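Local coordinates for cell division control protein 45 cdc45 putative (Entamoeba histolytica, PDB 6CC2), which probably acts in DNA replication as a Cdc45 protein, the partner of MCM and GINS in the eukaryotic replicative helicase, and belongs to the family related to RecJ, at residues E10-L15 against D49-S54; L27-S30 against D34-V37; C38-S43 against K383-T388; V185-A190 against N194-D199; I365-P370 against Q375-E380. One frame throughout, in Å; residues are numbered along the deposited sequence.

Contact 1. Residues E10-L15 against D49-S54; sequences ELYNGL and DGLLHS. With EDO (1,2-ethanediol), chain J.
Tyr12 offers the edge of its ring to Asp49: carboxylate oxygen OD2 lies near the ring plane, 2.7 Å from Tyr12 OH, which donates a hydrogen bond to it. The ring and carboxylate planes are turned 64° apart. The OD2 position is less certain than its neighbours, being too close to another atom in the model, so this length deserves caution; OD2 also forms a salt bridge with Lys195. Leu51 CD2 approaches the ring obliquely, 4.2 Å from Tyr12 CZ, and the same methyl sits 3.8 Å from Leu15 CB, filling the step between two side chains of one helical face. Leu51 is placed there by the turn that follows helix 33-48: Gly50, at positive phi (72°), closes that helix in a Schellman motif and the chain then runs into edge strand 53-57 of the parallel sheet, the end of a beta-alpha-beta crossover against which helix 8-20 packs. Beyond the turn the His53 ring has Leu51 O in plane at its edge, 2.9 Å from ND1 in a nearly straight bond (170°), which fixes the rotation of the imidazole. His53 NE2 donates to O2 of 1,2-ethanediol at 3.0 Å, a more bent bond.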
# COMPACT_ATOMS: atom_id res chain seq x y z
N GLU A 10 -5.60 12.94 28.29
CA GLU A 10 -5.14 14.32 28.28
C GLU A 10 -5.07 14.87 26.86
O GLU A 10 -5.40 16.04 26.61
CB GLU A 10 -3.78 14.41 28.97
CG GLU A 10 -3.20 15.81 29.04
CD GLU A 10 -1.83 15.85 29.70
OE1 GLU A 10 -1.44 14.84 30.32
OE2 GLU A 10 -1.15 16.89 29.60
N LEU A 11 -4.64 14.05 25.90
CA LEU A 11 -4.54 14.49 24.52
C LEU A 11 -5.90 14.90 23.98
O LEU A 11 -6.06 15.99 23.42
CB LEU A 11 -3.92 13.39 23.67
CG LEU A 11 -3.48 13.75 22.25
CD1 LEU A 11 -2.45 12.75 21.72
CD2 LEU A 11 -4.67 13.83 21.31
N TYR A 12 -6.90 14.02 24.15
CA TYR A 12 -8.21 14.28 23.57
C TYR A 12 -8.95 15.41 24.29
O TYR A 12 -9.69 16.16 23.64
CB TYR A 12 -9.05 12.98 23.60
CG TYR A 12 -10.10 12.94 22.52
CD1 TYR A 12 -11.37 13.48 22.73
CD2 TYR A 12 -9.83 12.37 21.30
CE1 TYR A 12 -12.32 13.45 21.74
CE2 TYR A 12 -10.78 12.33 20.30
CZ TYR A 12 -12.02 12.87 20.53
OH TYR A 12 -12.97 12.83 19.53
N ASN A 13 -8.77 15.53 25.60
CA ASN A 13 -9.32 16.69 26.31
C ASN A 13 -8.78 17.98 25.71
O ASN A 13 -9.51 18.98 25.62
CB ASN A 13 -8.98 16.61 27.79
CG ASN A 13 -9.87 15.64 28.55
OD1 ASN A 13 -10.94 15.27 28.08
ND2 ASN A 13 -9.43 15.25 29.74
N GLY A 14 -7.51 17.98 25.30
CA GLY A 14 -6.95 19.16 24.65
C GLY A 14 -7.63 19.46 23.33
O GLY A 14 -7.95 20.61 23.04
N LEU A 15 -7.89 18.42 22.54
CA LEU A 15 -8.62 18.61 21.29
C LEU A 15 -9.99 19.20 21.56
O LEU A 15 -10.41 20.18 20.93
CB LEU A 15 -8.76 17.27 20.57
CG LEU A 15 -7.50 16.53 20.17
CD1 LEU A 15 -7.91 15.20 19.53
CD2 LEU A 15 -6.64 17.32 19.20
N ASP A 49 -17.83 14.08 18.53
CA ASP A 49 -17.55 15.12 19.52
C ASP A 49 -17.64 16.53 18.95
O ASP A 49 -17.33 17.50 19.65
CB ASP A 49 -16.17 14.89 20.14
CG ASP A 49 -16.14 13.71 21.08
OD1 ASP A 49 -17.00 13.66 21.99
OD2 ASP A 49 -15.25 12.84 20.90
N GLY A 50 -18.03 16.68 17.69
CA GLY A 50 -18.19 17.99 17.10
C GLY A 50 -16.90 18.72 16.83
O GLY A 50 -16.90 19.96 16.77
N LEU A 51 -15.80 18.00 16.65
CA LEU A 51 -14.49 18.60 16.45
C LEU A 51 -14.27 18.84 14.96
O LEU A 51 -14.25 17.88 14.17
CB LEU A 51 -13.38 17.73 17.02
CG LEU A 51 -13.17 17.75 18.52
CD1 LEU A 51 -14.47 17.53 19.25
CD2 LEU A 51 -12.16 16.70 18.93
N LEU A 52 -14.13 20.11 14.58
CA LEU A 52 -13.87 20.45 13.18
C LEU A 52 -12.50 19.94 12.76
O LEU A 52 -11.53 20.03 13.50
CB LEU A 52 -13.96 21.96 13.00
CG LEU A 52 -15.27 22.58 13.45
CD1 LEU A 52 -15.28 24.08 13.19
CD2 LEU A 52 -16.44 21.90 12.77
N HIS A 53 -12.44 19.36 11.56
CA HIS A 53 -11.19 18.77 11.10
C HIS A 53 -11.20 18.78 9.58
O HIS A 53 -12.24 18.91 8.94
CB HIS A 53 -11.01 17.34 11.64
CG HIS A 53 -12.11 16.40 11.26
ND1 HIS A 53 -13.34 16.40 11.88
CD2 HIS A 53 -12.16 15.42 10.32
CE1 HIS A 53 -14.10 15.47 11.33
NE2 HIS A 53 -13.41 14.86 10.38
N SER A 54 -10.00 18.65 9.01
CA SER A 54 -9.84 18.68 7.57
C SER A 54 -8.70 17.73 7.20
O SER A 54 -7.83 17.43 8.02
CB SER A 54 -9.56 20.08 7.05
OG SER A 54 -8.39 20.62 7.63
C1 EDO J . -14.50 13.43 6.66
O1 EDO J . -13.49 14.33 7.12
C2 EDO J . -15.18 12.78 7.86
O2 EDO J . -15.68 13.81 8.73

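Contact 2. Residues L27-S30 against D34-V37; sequences LYVS and DAIV
Val29 turns CG1 anti to its own nitrogen (chi1 -175°), and that torsion carries the methyl across to Ala35, where CG1 stops 3.7 Å from Ala35 CB. The same methyl is 4.0 Å from Ala35 C, so it lies over the start of the next peptide as well as against the methyl group. In Ser30 the hydroxyl stands between nitrogen and carbonyl carbon (chi1 66°), a rotation that takes OG to the carbonyl oxygen of Ile83 on the adjacent strand; with respect to Ala35 it is merely a neighbour, OG to CB 4.1 Å. Closer is the backbone, since Ser30 O comes to 3.3 Å from Ala35 CB. Ala35 CB thus meets an apolar branch and a carbonyl oxygen on one side, and its small size matches a CA separation of 6.1 Å between Val29 and Ala35. The pairing belongs to the first half of a beta-alpha-beta unit, in which strand 24-29 ends, the chain turns within a few residues, and helix 33-48 runs back over the sheet towards strand 53-57. Ala35 packs also on Ile83 and Asp84, which places it above the C-terminal ends of two neighbouring parallel strands. Phe378 of helix 374-385 touches both Val29 and Ile36, while the indole of Trp374 donates a hydrogen bond to Val29 O.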
# COMPACT_ATOMS: atom_id res chain seq x y z
N LEU A 27 -5.28 17.03 9.38
CA LEU A 27 -4.67 15.72 9.32
C LEU A 27 -4.01 15.53 7.97
O LEU A 27 -4.68 15.56 6.94
CB LEU A 27 -5.71 14.62 9.57
CG LEU A 27 -6.38 14.70 10.95
CD1 LEU A 27 -7.73 15.39 10.84
CD2 LEU A 27 -6.49 13.33 11.58
N TYR A 28 -2.69 15.39 7.98
CA TYR A 28 -1.89 15.19 6.78
C TYR A 28 -1.75 13.68 6.54
O TYR A 28 -1.26 12.95 7.40
CB TYR A 28 -0.51 15.84 6.95
CG TYR A 28 -0.51 17.34 7.08
CD1 TYR A 28 -1.13 17.98 8.14
CD2 TYR A 28 0.13 18.13 6.14
CE1 TYR A 28 -1.14 19.36 8.25
CE2 TYR A 28 0.15 19.51 6.24
CZ TYR A 28 -0.49 20.12 7.30
OH TYR A 28 -0.47 21.49 7.39
N VAL A 29 -2.19 13.22 5.37
CA VAL A 29 -2.38 11.81 5.11
C VAL A 29 -1.47 11.41 3.96
O VAL A 29 -1.62 11.93 2.85
CB VAL A 29 -3.84 11.49 4.78
CG1 VAL A 29 -4.03 9.99 4.64
CG2 VAL A 29 -4.76 12.05 5.84
N SER A 30 -0.54 10.54 4.23
CA SER A 30 0.30 9.98 3.17
C SER A 30 -0.45 8.88 2.41
O SER A 30 -1.46 8.37 2.88
CB SER A 30 1.58 9.47 3.79
OG SER A 30 1.33 8.39 4.64
N ASP A 34 -3.73 2.13 4.77
CA ASP A 34 -3.64 2.20 6.24
C ASP A 34 -3.79 3.62 6.74
O ASP A 34 -4.47 3.88 7.74
CB ASP A 34 -2.30 1.60 6.67
CG ASP A 34 -2.23 1.25 8.15
OD1 ASP A 34 -3.27 1.06 8.84
OD2 ASP A 34 -1.08 1.13 8.63
N ALA A 35 -3.17 4.58 6.06
CA ALA A 35 -3.31 5.97 6.45
C ALA A 35 -4.75 6.45 6.32
O ALA A 35 -5.23 7.17 7.19
CB ALA A 35 -2.38 6.86 5.62
N ILE A 36 -5.45 6.03 5.26
CA ILE A 36 -6.86 6.41 5.13
C ILE A 36 -7.67 5.82 6.28
O ILE A 36 -8.56 6.48 6.85
CB ILE A 36 -7.44 5.98 3.78
CG1 ILE A 36 -6.63 6.59 2.62
CG2 ILE A 36 -8.92 6.43 3.65
CD1 ILE A 36 -7.18 6.27 1.24
N VAL A 37 -7.38 4.57 6.63
CA VAL A 37 -8.06 3.93 7.76
C VAL A 37 -7.85 4.74 9.03
O VAL A 37 -8.78 4.97 9.81
CB VAL A 37 -7.55 2.49 7.94
CG1 VAL A 37 -7.95 1.92 9.29
CG2 VAL A 37 -8.03 1.60 6.78

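Contact 3. Residues C38-S43 against K383-T388; sequences CYKILS and KLLSST. With EDO (1,2-ethanediol), chain J.
Lys40 and Leu385 join two helices, 33-48 and the C-terminal end of 374-385, in an interface between parts of the chain more than 300 residues apart. The close-packed side is apolar: Leu385 CD2 lies 3.7 Å from Lys40 CB and 4.0 Å from Lys40 CG, the two side chains running antiparallel alongside each other. Leu385 is buried, with Tyr203, Ile206 and Ile361 completing its surroundings. The other side is looser and partly solvent-exposed. There the lysine chain starts anti to its backbone nitrogen and bends at chi2 (62°), after which it runs extended; this single bend swings the ammonium group to Ser386 and sets Lys40 CE 3.2 Å from Ser386 OG. Ser386 OG is itself hydrogen-bonded to Phe382 O, one turn back, so the hydroxyl that receives the lysine is already held in its rotation. Back on helix 33-48, Ser43 OG donates to Lys40 O at 2.6 Å, approaching 28° out of the carbonyl plane. Lys40 thus takes one bond at its carbonyl oxygen and gives one from its ammonium group: Lys40 NZ to Ser386 OG, 2.8 Å.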
# COMPACT_ATOMS: atom_id res chain seq x y z
N CYS A 38 -6.61 5.18 9.29
CA CYS A 38 -6.33 5.97 10.48
C CYS A 38 -7.15 7.25 10.47
O CYS A 38 -7.85 7.57 11.45
CB CYS A 38 -4.83 6.24 10.56
SG CYS A 38 -4.31 7.20 12.01
N TYR A 39 -7.12 7.98 9.36
CA TYR A 39 -7.95 9.17 9.23
C TYR A 39 -9.42 8.86 9.52
O TYR A 39 -10.10 9.61 10.22
CB TYR A 39 -7.83 9.75 7.82
CG TYR A 39 -8.64 11.00 7.65
CD1 TYR A 39 -9.98 10.94 7.25
CD2 TYR A 39 -8.11 12.25 7.92
CE1 TYR A 39 -10.74 12.06 7.12
CE2 TYR A 39 -8.87 13.38 7.78
CZ TYR A 39 -10.19 13.28 7.39
OH TYR A 39 -10.96 14.43 7.26
N LYS A 40 -9.94 7.77 8.93
CA LYS A 40 -11.35 7.43 9.09
C LYS A 40 -11.70 7.22 10.56
O LYS A 40 -12.69 7.77 11.07
CB LYS A 40 -11.66 6.16 8.27
CG LYS A 40 -13.07 5.61 8.41
CD LYS A 40 -14.11 6.60 7.95
CE LYS A 40 -15.51 6.01 8.00
NZ LYS A 40 -16.53 7.01 7.54
N ILE A 41 -10.87 6.45 11.27
CA ILE A 41 -11.17 6.13 12.67
C ILE A 41 -11.10 7.38 13.54
O ILE A 41 -11.97 7.62 14.38
CB ILE A 41 -10.21 5.02 13.16
CG1 ILE A 41 -10.54 3.71 12.44
CG2 ILE A 41 -10.32 4.84 14.66
CD1 ILE A 41 -9.61 2.54 12.78
N LEU A 42 -10.05 8.19 13.36
CA LEU A 42 -10.00 9.47 14.05
C LEU A 42 -11.20 10.33 13.69
O LEU A 42 -11.79 11.00 14.56
CB LEU A 42 -8.71 10.21 13.73
CG LEU A 42 -7.43 9.51 14.20
CD1 LEU A 42 -6.22 10.21 13.56
CD2 LEU A 42 -7.31 9.48 15.71
N SER A 43 -11.56 10.37 12.41
CA SER A 43 -12.64 11.26 12.00
C SER A 43 -13.97 10.84 12.60
O SER A 43 -14.83 11.70 12.86
CB SER A 43 -12.73 11.31 10.48
OG SER A 43 -13.24 10.09 9.97
N LYS A 383 -14.22 7.41 0.58
CA LYS A 383 -15.61 7.11 0.26
C LYS A 383 -15.82 5.61 0.13
O LYS A 383 -16.80 5.07 0.66
CB LYS A 383 -16.02 7.82 -1.02
CG LYS A 383 -17.42 7.53 -1.52
CD LYS A 383 -17.63 8.14 -2.91
CE LYS A 383 -19.06 7.95 -3.40
NZ LYS A 383 -20.04 8.71 -2.57
N LEU A 384 -14.92 4.91 -0.56
CA LEU A 384 -15.07 3.46 -0.69
C LEU A 384 -14.90 2.77 0.66
O LEU A 384 -15.70 1.90 1.04
CB LEU A 384 -14.11 2.89 -1.73
CG LEU A 384 -14.21 1.38 -1.93
CD1 LEU A 384 -15.66 0.96 -2.20
CD2 LEU A 384 -13.28 0.88 -3.08
N LEU A 385 -13.86 3.14 1.41
CA LEU A 385 -13.66 2.58 2.74
C LEU A 385 -14.93 2.73 3.58
O LEU A 385 -15.31 1.80 4.32
CB LEU A 385 -12.48 3.28 3.43
CG LEU A 385 -12.15 2.83 4.84
CD1 LEU A 385 -11.58 1.41 4.84
CD2 LEU A 385 -11.15 3.82 5.43
N SER A 386 -15.60 3.87 3.46
CA SER A 386 -16.76 4.17 4.27
C SER A 386 -18.03 3.47 3.79
O SER A 386 -19.07 3.61 4.45
CB SER A 386 -17.02 5.69 4.29
OG SER A 386 -15.91 6.40 4.84
N SER A 387 -17.97 2.75 2.69
CA SER A 387 -19.18 2.16 2.14
C SER A 387 -19.82 1.19 3.13
O SER A 387 -19.14 0.40 3.79
CB SER A 387 -18.87 1.41 0.83
OG SER A 387 -20.10 0.90 0.31
N THR A 388 -21.15 1.26 3.20
CA THR A 388 -21.96 0.29 3.93
C THR A 388 -22.64 -0.70 3.00
O THR A 388 -23.45 -1.49 3.47
CB THR A 388 -23.00 1.01 4.79
OG1 THR A 388 -23.88 1.74 3.93
CG2 THR A 388 -22.31 1.96 5.77
C1 EDO J . -14.50 13.43 6.66
O1 EDO J . -13.49 14.33 7.12
C2 EDO J . -15.18 12.78 7.86
O2 EDO J . -15.68 13.81 8.73

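Contact 4. Residues V185-A190 against N194-D199; sequences VALAIA and NKVEND. With EDO (1,2-ethanediol), chain B.
Ala190 O receives the backbone N-H of Lys195 in a hydrogen bond of 2.7 Å that is close to straight (165°), the donor tilted 20° from the carbonyl plane. The CA atoms of these two residues are 4.7 Å apart, the closest pair of alpha carbons across the two segments. Asn194 makes this return possible by taking a positive phi of 58°, which reverses the chain after the last helical turn. Asn194 N also comes within 3.1 Å of Ala190 O, but at a poor angle; its bond goes instead to Lys191 O. That pair, Lys195 N to Ala190 O and Asn194 N to Lys191 O, defines a Schellman motif with Asn194 as the C-prime residue, and it ends helix 182-192 before the connection to helix 199-213. Past the cap the chain is extended and lays Val196 along the helix. Val196 CA is 4.0 Å from Ala190 CB, and the branch of the valine anti to its nitrogen, CG2, reaches Leu187 CD1 at 4.0 Å. One turn of helix, Leu187 to Ala190, thus meets a single valine, with Tyr201 of the following helix touching both Leu187 and Val196. Lys195 behaves differently: its CB rests 3.8 Å from Ala190 O, yet bends at chi3 and chi4 lead the chain off this helix toward Asp49, with which its ammonium group pairs.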
# COMPACT_ATOMS: atom_id res chain seq x y z
N VAL A 185 -3.37 2.05 15.69
CA VAL A 185 -3.15 3.04 16.73
C VAL A 185 -4.41 3.87 16.95
O VAL A 185 -4.78 4.17 18.09
CB VAL A 185 -1.95 3.93 16.39
CG1 VAL A 185 -1.83 5.08 17.41
CG2 VAL A 185 -0.67 3.13 16.36
N ALA A 186 -5.08 4.27 15.86
CA ALA A 186 -6.33 5.03 16.01
C ALA A 186 -7.37 4.20 16.76
O ALA A 186 -8.07 4.73 17.65
CB ALA A 186 -6.85 5.46 14.65
N LEU A 187 -7.47 2.92 16.43
CA LEU A 187 -8.36 2.01 17.15
C LEU A 187 -7.97 1.93 18.62
O LEU A 187 -8.85 1.90 19.50
CB LEU A 187 -8.31 0.61 16.53
CG LEU A 187 -9.10 -0.48 17.26
CD1 LEU A 187 -10.62 -0.21 17.23
CD2 LEU A 187 -8.78 -1.85 16.62
N ALA A 188 -6.67 1.94 18.91
CA ALA A 188 -6.22 1.89 20.31
C ALA A 188 -6.64 3.14 21.07
O ALA A 188 -6.98 3.05 22.25
CB ALA A 188 -4.70 1.70 20.37
N ILE A 189 -6.59 4.31 20.44
CA ILE A 189 -7.07 5.53 21.07
C ILE A 189 -8.55 5.40 21.40
O ILE A 189 -8.98 5.72 22.51
CB ILE A 189 -6.81 6.76 20.17
CG1 ILE A 189 -5.30 6.97 19.99
CG2 ILE A 189 -7.49 7.99 20.75
CD1 ILE A 189 -4.95 7.99 18.92
N ALA A 190 -9.34 4.94 20.44
CA ALA A 190 -10.78 4.83 20.66
C ALA A 190 -11.11 3.87 21.80
O ALA A 190 -11.99 4.14 22.61
CB ALA A 190 -11.47 4.39 19.37
N ASN A 194 -12.93 4.79 25.53
CA ASN A 194 -14.30 4.26 25.52
C ASN A 194 -15.13 4.87 24.39
O ASN A 194 -16.30 5.20 24.56
CB ASN A 194 -14.97 4.45 26.87
CG ASN A 194 -14.58 3.38 27.87
OD1 ASN A 194 -14.24 2.26 27.48
ND2 ASN A 194 -14.65 3.71 29.15
N LYS A 195 -14.50 5.03 23.23
CA LYS A 195 -15.17 5.60 22.06
C LYS A 195 -15.22 4.61 20.91
O LYS A 195 -15.47 5.01 19.76
CB LYS A 195 -14.46 6.89 21.62
CG LYS A 195 -14.31 7.92 22.74
CD LYS A 195 -13.47 9.11 22.28
CE LYS A 195 -14.33 10.22 21.72
NZ LYS A 195 -15.11 10.91 22.79
N VAL A 196 -14.95 3.34 21.16
CA VAL A 196 -14.87 2.38 20.07
C VAL A 196 -16.26 2.12 19.51
O VAL A 196 -17.25 1.98 20.26
CB VAL A 196 -14.17 1.09 20.53
CG1 VAL A 196 -14.91 0.42 21.64
CG2 VAL A 196 -14.02 0.14 19.34
N GLU A 197 -16.36 2.13 18.18
CA GLU A 197 -17.50 1.62 17.44
C GLU A 197 -17.05 0.37 16.69
O GLU A 197 -15.95 0.33 16.13
CB GLU A 197 -18.02 2.67 16.46
CG GLU A 197 -18.45 3.97 17.13
CD GLU A 197 -18.67 5.09 16.14
OE1 GLU A 197 -17.98 6.12 16.24
OE2 GLU A 197 -19.54 4.93 15.25
N ASN A 198 -17.88 -0.67 16.70
CA ASN A 198 -17.37 -1.96 16.24
C ASN A 198 -16.99 -1.95 14.75
O ASN A 198 -16.14 -2.73 14.36
CB ASN A 198 -18.35 -3.06 16.57
CG ASN A 198 -18.36 -3.40 18.05
OD1 ASN A 198 -17.77 -2.67 18.85
ND2 ASN A 198 -19.03 -4.47 18.41
N ASP A 199 -17.55 -1.03 13.95
CA ASP A 199 -17.12 -0.90 12.56
C ASP A 199 -15.63 -0.58 12.45
O ASP A 199 -15.00 -0.85 11.42
CB ASP A 199 -17.92 0.20 11.86
CG ASP A 199 -19.16 -0.32 11.17
OD1 ASP A 199 -19.23 -1.54 10.89
OD2 ASP A 199 -20.06 0.49 10.89
C1 EDO B . -19.42 -8.11 14.97
O1 EDO B . -18.61 -9.05 15.32
C2 EDO B . -19.35 -6.99 16.02
O2 EDO B . -20.43 -6.12 15.77

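Contact 5. Residues I365-P370 against Q375-E380; sequences ITNDEP and QQQFWE. With EDO (1,2-ethanediol), chain F.
The helix-loop-helix connection between helices 354-364 and 374-385 folds back here, bringing Ile365 and Asn367 of the loop against Gln377 of the second helix. The nearest alpha carbons, those of Ile365 and Gln377, are 5.0 Å apart. Contact is by van der Waals packing: Ile365 CG2 lies 3.6 Å from Gln377 O, and Gln377 CB sits 3.9 Å from Ile365 CA, against the loop backbone. Further along, Asn367 brings OD1 to 3.7 Å from Gln377 CG. A bend in the glutamine at chi2 (-48°) folds its chain beyond CG instead of letting it extend; Gln372, later in the loop, touches both Asn367 and Gln377. While Gln377 faces the loop, the next two residues point away from it and pair with each other: Phe378 CE2 stands 3.5 Å above the plane of the Trp379 ring, over its centre. Helix 374-385 is in this way placed between its own leading loop and the parallel sheet, Phe378 resting on Ala55 and Pro57 of strand 53-57 and on Ile36 of helix 33-48, whose Ile36 and Val33 also cover Ile365.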
# COMPACT_ATOMS: atom_id res chain seq x y z
N ILE A 365 -6.90 4.41 -5.13
CA ILE A 365 -5.99 5.52 -4.82
C ILE A 365 -4.71 5.48 -5.66
O ILE A 365 -3.81 6.30 -5.46
CB ILE A 365 -5.63 5.55 -3.32
CG1 ILE A 365 -4.80 4.35 -2.92
CG2 ILE A 365 -6.89 5.65 -2.48
CD1 ILE A 365 -4.20 4.49 -1.52
N THR A 366 -4.59 4.53 -6.59
CA THR A 366 -3.48 4.53 -7.53
C THR A 366 -3.82 5.46 -8.68
O THR A 366 -4.83 5.26 -9.36
CB THR A 366 -3.22 3.12 -8.03
OG1 THR A 366 -2.91 2.26 -6.91
CG2 THR A 366 -2.06 3.10 -9.03
N ASN A 367 -2.96 6.44 -8.95
CA ASN A 367 -3.17 7.34 -10.09
C ASN A 367 -3.06 6.55 -11.38
O ASN A 367 -2.03 5.94 -11.66
CB ASN A 367 -2.15 8.47 -10.10
CG ASN A 367 -2.28 9.39 -8.91
OD1 ASN A 367 -3.37 9.60 -8.35
ND2 ASN A 367 -1.16 9.98 -8.52
N ASP A 368 -4.12 6.59 -12.20
CA ASP A 368 -4.17 5.78 -13.42
C ASP A 368 -4.79 6.52 -14.59
O ASP A 368 -5.06 5.90 -15.63
CB ASP A 368 -4.92 4.48 -13.14
CG ASP A 368 -4.72 3.44 -14.22
OD1 ASP A 368 -3.54 3.17 -14.60
OD2 ASP A 368 -5.74 2.87 -14.68
N GLU A 369 -5.06 7.80 -14.45
CA GLU A 369 -5.44 8.68 -15.54
C GLU A 369 -4.71 9.99 -15.34
O GLU A 369 -4.33 10.33 -14.21
CB GLU A 369 -6.96 8.93 -15.59
CG GLU A 369 -7.79 7.67 -15.78
CD GLU A 369 -7.64 7.05 -17.16
OE1 GLU A 369 -6.94 7.65 -18.01
OE2 GLU A 369 -8.22 5.98 -17.39
N PRO A 370 -4.53 10.78 -16.40
CA PRO A 370 -3.74 12.00 -16.27
C PRO A 370 -4.30 13.00 -15.27
O PRO A 370 -3.54 13.76 -14.68
CB PRO A 370 -3.75 12.58 -17.70
CG PRO A 370 -4.01 11.44 -18.58
CD PRO A 370 -4.89 10.49 -17.80
N GLN A 375 -4.53 14.22 -4.02
CA GLN A 375 -5.48 15.13 -3.37
C GLN A 375 -6.92 14.72 -3.64
O GLN A 375 -7.78 14.82 -2.76
CB GLN A 375 -5.23 16.56 -3.84
CG GLN A 375 -4.00 17.22 -3.25
CD GLN A 375 -3.89 18.69 -3.62
OE1 GLN A 375 -2.88 19.14 -4.15
NE2 GLN A 375 -4.95 19.45 -3.34
N GLN A 376 -7.21 14.27 -4.86
CA GLN A 376 -8.56 13.81 -5.19
C GLN A 376 -8.76 12.34 -4.84
O GLN A 376 -9.81 11.97 -4.29
CB GLN A 376 -8.83 14.00 -6.68
CG GLN A 376 -8.70 15.45 -7.15
CD GLN A 376 -9.29 15.67 -8.53
OE1 GLN A 376 -9.83 16.74 -8.81
NE2 GLN A 376 -9.18 14.67 -9.40
N GLN A 377 -7.77 11.50 -5.11
CA GLN A 377 -7.97 10.07 -4.93
C GLN A 377 -8.07 9.70 -3.46
O GLN A 377 -8.71 8.71 -3.11
CB GLN A 377 -6.85 9.26 -5.59
CG GLN A 377 -6.87 9.32 -7.13
CD GLN A 377 -8.23 9.05 -7.71
OE1 GLN A 377 -8.71 7.90 -7.74
NE2 GLN A 377 -8.90 10.10 -8.16
N PHE A 378 -7.48 10.49 -2.56
CA PHE A 378 -7.70 10.27 -1.14
C PHE A 378 -9.20 10.19 -0.81
O PHE A 378 -9.63 9.28 -0.09
CB PHE A 378 -7.06 11.36 -0.29
CG PHE A 378 -7.58 11.38 1.11
CD1 PHE A 378 -7.05 10.52 2.06
CD2 PHE A 378 -8.61 12.24 1.48
CE1 PHE A 378 -7.56 10.50 3.35
CE2 PHE A 378 -9.11 12.23 2.74
CZ PHE A 378 -8.59 11.38 3.69
N TRP A 379 -9.98 11.13 -1.34
CA TRP A 379 -11.41 11.17 -1.02
C TRP A 379 -12.17 10.04 -1.67
O TRP A 379 -13.14 9.54 -1.09
CB TRP A 379 -11.99 12.54 -1.42
CG TRP A 379 -11.55 13.59 -0.47
CD1 TRP A 379 -10.69 14.61 -0.71
CD2 TRP A 379 -11.92 13.70 0.91
NE1 TRP A 379 -10.51 15.36 0.43
CE2 TRP A 379 -11.26 14.82 1.44
CE3 TRP A 379 -12.75 12.94 1.75
CZ2 TRP A 379 -11.41 15.22 2.76
CZ3 TRP A 379 -12.90 13.34 3.06
CH2 TRP A 379 -12.24 14.47 3.56
N GLU A 380 -11.75 9.60 -2.86
CA GLU A 380 -12.35 8.41 -3.45
C GLU A 380 -12.09 7.18 -2.59
O GLU A 380 -12.98 6.32 -2.44
CB GLU A 380 -11.82 8.21 -4.87
CG GLU A 380 -12.17 9.33 -5.83
CD GLU A 380 -13.68 9.49 -6.02
OE1 GLU A 380 -14.40 8.47 -6.01
OE2 GLU A 380 -14.14 10.64 -6.18
C1 EDO F . -4.13 22.82 -2.55
O1 EDO F . -5.24 23.70 -2.33
C2 EDO F . -3.83 22.74 -4.04
O2 EDO F . -2.62 22.00 -4.26

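Helix 33-48 ties the set together: contacts 2 and 3 lie along it with centres 10 Å apart, and contact 1 includes the turn that ends it. Contacts 1 and 4, about 15 Å apart between centres, meet where Lys195 pairs with Asp49. Contact 4 reaches contact 3 through Ala186 CB against Ile41 CG2, 3.5 Å. Contact 5 meets contact 2 where Phe378 CE1 approaches Val29 CG1 (3.8 Å), and contact 3 where Phe378 CZ approaches Tyr39 CD1 (3.8 Å). An ethanediol, probably from the crystallisation liquor, touches both His53 of contact 1 and Tyr39 of contact 3. Contacts 4 and 5 stay about 12 Å apart at their nearest atoms.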